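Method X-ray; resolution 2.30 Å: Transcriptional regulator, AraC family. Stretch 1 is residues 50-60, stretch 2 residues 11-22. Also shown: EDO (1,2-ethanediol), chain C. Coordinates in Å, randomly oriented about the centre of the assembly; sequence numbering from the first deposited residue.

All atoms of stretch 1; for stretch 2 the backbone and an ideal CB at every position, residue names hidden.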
# COMPACT_ATOMS: atom_id res chain seq x y z
N ARG A 50 -0.10 0.91 15.58
CA ARG A 50 0.31 0.00 14.51
C ARG A 50 -0.89 -0.77 13.97
O ARG A 50 -1.74 -1.23 14.73
CB ARG A 50 1.36 -1.00 15.01
CG ARG A 50 2.69 -0.38 15.43
CD ARG A 50 3.75 -1.45 15.60
NE ARG A 50 3.34 -2.47 16.57
CZ ARG A 50 4.00 -3.60 16.79
NH1 ARG A 50 5.11 -3.88 16.11
NH2 ARG A 50 3.56 -4.46 17.71
N VAL A 51 -0.96 -0.91 12.66
CA VAL A 51 -2.05 -1.64 12.03
C VAL A 51 -1.49 -2.65 11.04
O VAL A 51 -0.60 -2.33 10.26
CB VAL A 51 -3.00 -0.69 11.29
CG1 VAL A 51 -4.20 -1.46 10.78
CG2 VAL A 51 -3.44 0.43 12.22
N LEU A 52 -2.02 -3.86 11.08
CA LEU A 52 -1.58 -4.91 10.19
C LEU A 52 -2.36 -4.83 8.88
O LEU A 52 -3.58 -4.68 8.89
CB LEU A 52 -1.81 -6.27 10.83
CG LEU A 52 -1.40 -7.46 9.95
CD1 LEU A 52 0.13 -7.49 9.82
CD2 LEU A 52 -1.92 -8.75 10.57
N SER A 53 -1.65 -4.94 7.77
CA SER A 53 -2.27 -4.90 6.45
C SER A 53 -2.41 -6.33 5.91
O SER A 53 -1.91 -7.29 6.51
CB SER A 53 -1.41 -4.11 5.48
OG SER A 53 -0.23 -4.84 5.20
N ASP A 54 -3.07 -6.45 4.76
CA ASP A 54 -3.33 -7.72 4.13
C ASP A 54 -2.07 -8.35 3.56
O ASP A 54 -2.09 -9.46 3.04
CB ASP A 54 -4.39 -7.55 3.03
CG ASP A 54 -3.93 -6.67 1.87
OD1 ASP A 54 -3.11 -5.74 2.09
OD2 ASP A 54 -4.40 -6.89 0.74
N LEU A 55 -0.98 -7.62 3.66
CA LEU A 55 0.31 -8.08 3.17
C LEU A 55 1.20 -8.57 4.31
O LEU A 55 2.35 -8.91 4.09
CB LEU A 55 1.01 -6.94 2.42
CG LEU A 55 0.46 -6.40 1.10
CD1 LEU A 55 1.41 -5.31 0.56
CD2 LEU A 55 0.33 -7.52 0.08
N GLY A 56 0.68 -8.60 5.54
CA GLY A 56 1.47 -9.05 6.67
C GLY A 56 2.32 -7.94 7.28
O GLY A 56 2.90 -8.12 8.35
N LEU A 57 2.38 -6.80 6.60
CA LEU A 57 3.15 -5.66 7.08
C LEU A 57 2.33 -4.76 7.99
O LEU A 57 1.12 -4.61 7.81
CB LEU A 57 3.66 -4.83 5.90
CG LEU A 57 4.88 -5.24 5.09
CD1 LEU A 57 5.14 -6.74 5.14
CD2 LEU A 57 4.66 -4.78 3.66
N GLU A 58 3.00 -4.14 8.95
CA GLU A 58 2.36 -3.22 9.87
C GLU A 58 2.79 -1.80 9.52
O GLU A 58 3.96 -1.57 9.20
CB GLU A 58 2.77 -3.54 11.30
CG GLU A 58 2.36 -4.91 11.80
CD GLU A 58 2.62 -5.08 13.29
OE1 GLU A 58 3.77 -4.89 13.71
OE2 GLU A 58 1.67 -5.39 14.03
N LEU A 59 1.86 -0.86 9.56
CA LEU A 59 2.16 0.55 9.30
C LEU A 59 2.00 1.33 10.59
O LEU A 59 1.11 1.04 11.39
CB LEU A 59 1.18 1.15 8.29
CG LEU A 59 1.38 0.92 6.81
CD1 LEU A 59 1.14 -0.54 6.50
CD2 LEU A 59 0.42 1.80 6.03
N VAL A 60 2.85 2.32 10.80
CA VAL A 60 2.72 3.13 11.99
C VAL A 60 1.57 4.10 11.72
O VAL A 60 1.43 4.63 10.61
CB VAL A 60 4.02 3.93 12.29
CG1 VAL A 60 3.82 4.78 13.56
CG2 VAL A 60 5.20 2.95 12.49
N UNK A 11 -8.67 5.78 8.22
CA UNK A 11 -8.75 4.84 9.33
C UNK A 11 -8.37 3.47 8.80
O UNK A 11 -9.08 2.89 7.97
CB UNK A 11 -10.14 4.83 9.96
N UNK A 12 -7.22 2.95 9.24
CA UNK A 12 -6.76 1.65 8.77
C UNK A 12 -7.26 0.56 9.70
O UNK A 12 -6.88 0.52 10.87
CB UNK A 12 -5.23 1.61 8.67
N UNK A 13 -8.12 -0.31 9.18
CA UNK A 13 -8.67 -1.41 9.95
C UNK A 13 -7.75 -2.62 9.76
O UNK A 13 -6.97 -2.68 8.81
CB UNK A 13 -10.11 -1.72 9.52
N UNK A 14 -7.85 -3.59 10.67
CA UNK A 14 -7.00 -4.76 10.58
C UNK A 14 -7.22 -5.45 9.23
O UNK A 14 -8.36 -5.61 8.78
CB UNK A 14 -7.28 -5.72 11.74
N UNK A 15 -6.12 -5.84 8.59
CA UNK A 15 -6.13 -6.53 7.30
C UNK A 15 -6.62 -5.65 6.15
O UNK A 15 -7.17 -6.14 5.17
CB UNK A 15 -7.01 -7.78 7.39
N UNK A 16 -6.39 -4.35 6.28
CA UNK A 16 -6.79 -3.38 5.26
C UNK A 16 -6.03 -3.63 3.96
O UNK A 16 -4.85 -4.00 3.97
CB UNK A 16 -6.55 -1.95 5.75
N UNK A 17 -6.71 -3.43 2.84
CA UNK A 17 -6.08 -3.59 1.53
C UNK A 17 -4.91 -2.59 1.45
O UNK A 17 -5.12 -1.38 1.42
CB UNK A 17 -7.09 -3.37 0.40
N UNK A 18 -3.68 -3.09 1.43
CA UNK A 18 -2.54 -2.17 1.39
C UNK A 18 -2.42 -1.43 0.06
O UNK A 18 -2.02 -0.26 0.03
CB UNK A 18 -1.25 -2.94 1.66
N UNK A 19 -2.75 -2.13 -1.01
CA UNK A 19 -2.70 -1.58 -2.36
C UNK A 19 -3.74 -0.47 -2.54
O UNK A 19 -3.50 0.49 -3.28
CB UNK A 19 -2.92 -2.69 -3.39
N UNK A 20 -4.89 -0.62 -1.89
CA UNK A 20 -5.92 0.39 -1.99
C UNK A 20 -5.41 1.65 -1.30
O UNK A 20 -5.46 2.76 -1.83
CB UNK A 20 -7.24 -0.09 -1.38
N UNK A 21 -4.89 1.45 -0.09
CA UNK A 21 -4.39 2.57 0.69
C UNK A 21 -3.18 3.29 0.07
O UNK A 21 -3.16 4.52 -0.00
CB UNK A 21 -4.02 2.07 2.09
N UNK A 22 -2.18 2.53 -0.36
CA UNK A 22 -0.98 3.13 -0.93
C UNK A 22 -1.22 3.83 -2.27
O UNK A 22 -0.59 4.86 -2.55
CB UNK A 22 0.09 2.05 -1.11
C1 EDO C . -8.40 -0.80 13.59
O1 EDO C . -7.96 0.52 13.28
C2 EDO C . -7.21 -1.65 14.13
O2 EDO C . -6.00 -0.86 14.19

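Position 11 points its CB away from stretch 1, so extended backbone angles are the only guide; a beta-branched residue would be at ease, and Ile-11 is found.

At position 12 the CB points toward stretch 1 and its ideal place lies 3.9 Å from Val-51 CG1, with Leu-59 beyond. An aliphatic side chain suits this. Leu-12 packs its CB 3.8 Å from Val-51 CG1 and extends CD1 to 4.0 Å from Leu-59 CD2.

Position 13 points away and leaves the choice open; it is Leu-13, which starts a type II turn ending at 16. Position 14 points sideways past Leu-52, where many residues could fit; the deposited one is Glu-14.

Position 15 has phi/psi of 68/29, a left-handed conformation that glycine, asparagine or aspartate adopts readily. Its backbone N donates to Leu-52 O (2.8 Å), a bond open to any residue but proline. His-15 adopts this less common but allowed conformation at the third position of the turn. Although its CB points away, its ring returns edge-on to Leu-52, with CE1 3.6 Å from Leu-52 CD2, and a water links ND1 to Ser-53 O.

From position 16 the CB points sideways, but a long side chain could reach the space between Val-51, Ser-53 and Leu-59; a large apolar or aromatic group fits. Phe-16 lays one ring face under Ser-53 CB, 3.6 Å from the ring centroid, a CH-pi contact, while its edge meets Leu-59, CZ to CD1 being 3.5 Å. Its carbonyl O accepts from Asp-54 N (3.1 Å).

Position 17 points away and precedes a helix, the N-cap site, where serine, threonine, aspartate or asparagine is usual. Ser-17 fills it, its OG hydrogen-bonded to position 20.

Position 18 points toward stretch 1. Its N donates to Asp-54 OD1 (2.8 Å), while its ideal CB faces Leu-55 CD1 at 3.7 Å; a long, flexible apolar chain could continue toward Leu-57 and Leu-59. Met-18, here selenomethionine, does so: CE sits a tight 3.0 Å from Leu-59 CD1.

Positions 19 and 20 meet no side chain of stretch 1, which leaves the choice open; the deposited residues are Ala-19 and Ser-20, whose OG lies 2.8 Å from Ser-17 OG. Position 21 points toward stretch 1 from a distance, favouring a long apolar group; Phe-21 brings CE2 3.6 Å from Leu-59 CD2. Position 22 stays too distant to be specified; Thr-22 turns OG1 back to Met-18 O (3.0 Å).

Stretch 2, residues 11-22: ILLEHFSMASFT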
# COMPACT_ATOMS: atom_id res chain seq x y z
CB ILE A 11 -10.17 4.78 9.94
CG1 ILE A 11 -10.54 6.15 10.54
CG2 ILE A 11 -10.20 3.74 11.06
CD1 ILE A 11 -11.96 6.23 10.99
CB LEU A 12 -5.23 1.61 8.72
CG LEU A 12 -4.49 2.74 7.98
CD1 LEU A 12 -2.99 2.45 8.03
CD2 LEU A 12 -4.95 2.83 6.51
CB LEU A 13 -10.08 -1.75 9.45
CG LEU A 13 -11.14 -0.64 9.48
CD1 LEU A 13 -12.48 -1.20 9.02
CD2 LEU A 13 -11.25 -0.07 10.88
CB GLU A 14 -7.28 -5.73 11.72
CG GLU A 14 -6.03 -6.48 12.18
CD GLU A 14 -6.35 -7.79 12.88
OE1 GLU A 14 -7.06 -8.62 12.27
OE2 GLU A 14 -5.88 -8.00 14.02
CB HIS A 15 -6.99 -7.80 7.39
CG HIS A 15 -6.65 -8.69 8.55
ND1 HIS A 15 -5.35 -8.96 8.91
CD2 HIS A 15 -7.43 -9.37 9.42
CE1 HIS A 15 -5.34 -9.77 9.95
NE2 HIS A 15 -6.59 -10.03 10.28
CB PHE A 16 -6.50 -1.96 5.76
CG PHE A 16 -5.03 -1.62 5.83
CD1 PHE A 16 -4.38 -1.04 4.74
CD2 PHE A 16 -4.30 -1.85 7.00
CE1 PHE A 16 -3.03 -0.69 4.81
CE2 PHE A 16 -2.95 -1.51 7.08
CZ PHE A 16 -2.31 -0.92 5.99
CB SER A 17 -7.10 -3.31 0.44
OG SER A 17 -6.45 -3.18 -0.81
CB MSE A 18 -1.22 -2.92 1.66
CG MSE A 18 0.01 -2.03 1.54
SE MSE A 18 0.25 -0.91 2.92
CE MSE A 18 1.37 -1.94 3.86
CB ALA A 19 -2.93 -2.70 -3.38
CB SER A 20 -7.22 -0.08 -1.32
OG SER A 20 -7.85 -1.07 -2.09
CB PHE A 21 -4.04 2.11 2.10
CG PHE A 21 -3.50 3.21 2.96
CD1 PHE A 21 -4.26 4.35 3.21
CD2 PHE A 21 -2.24 3.11 3.52
CE1 PHE A 21 -3.76 5.37 4.00
CE2 PHE A 21 -1.72 4.13 4.31
CZ PHE A 21 -2.48 5.26 4.55
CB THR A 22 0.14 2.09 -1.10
OG1 THR A 22 -0.26 1.09 -2.04
CG2 THR A 22 0.46 1.44 0.24
O HOH W 1 -3.24 -9.35 7.58
O HOH W 2 -2.77 -5.16 -0.97
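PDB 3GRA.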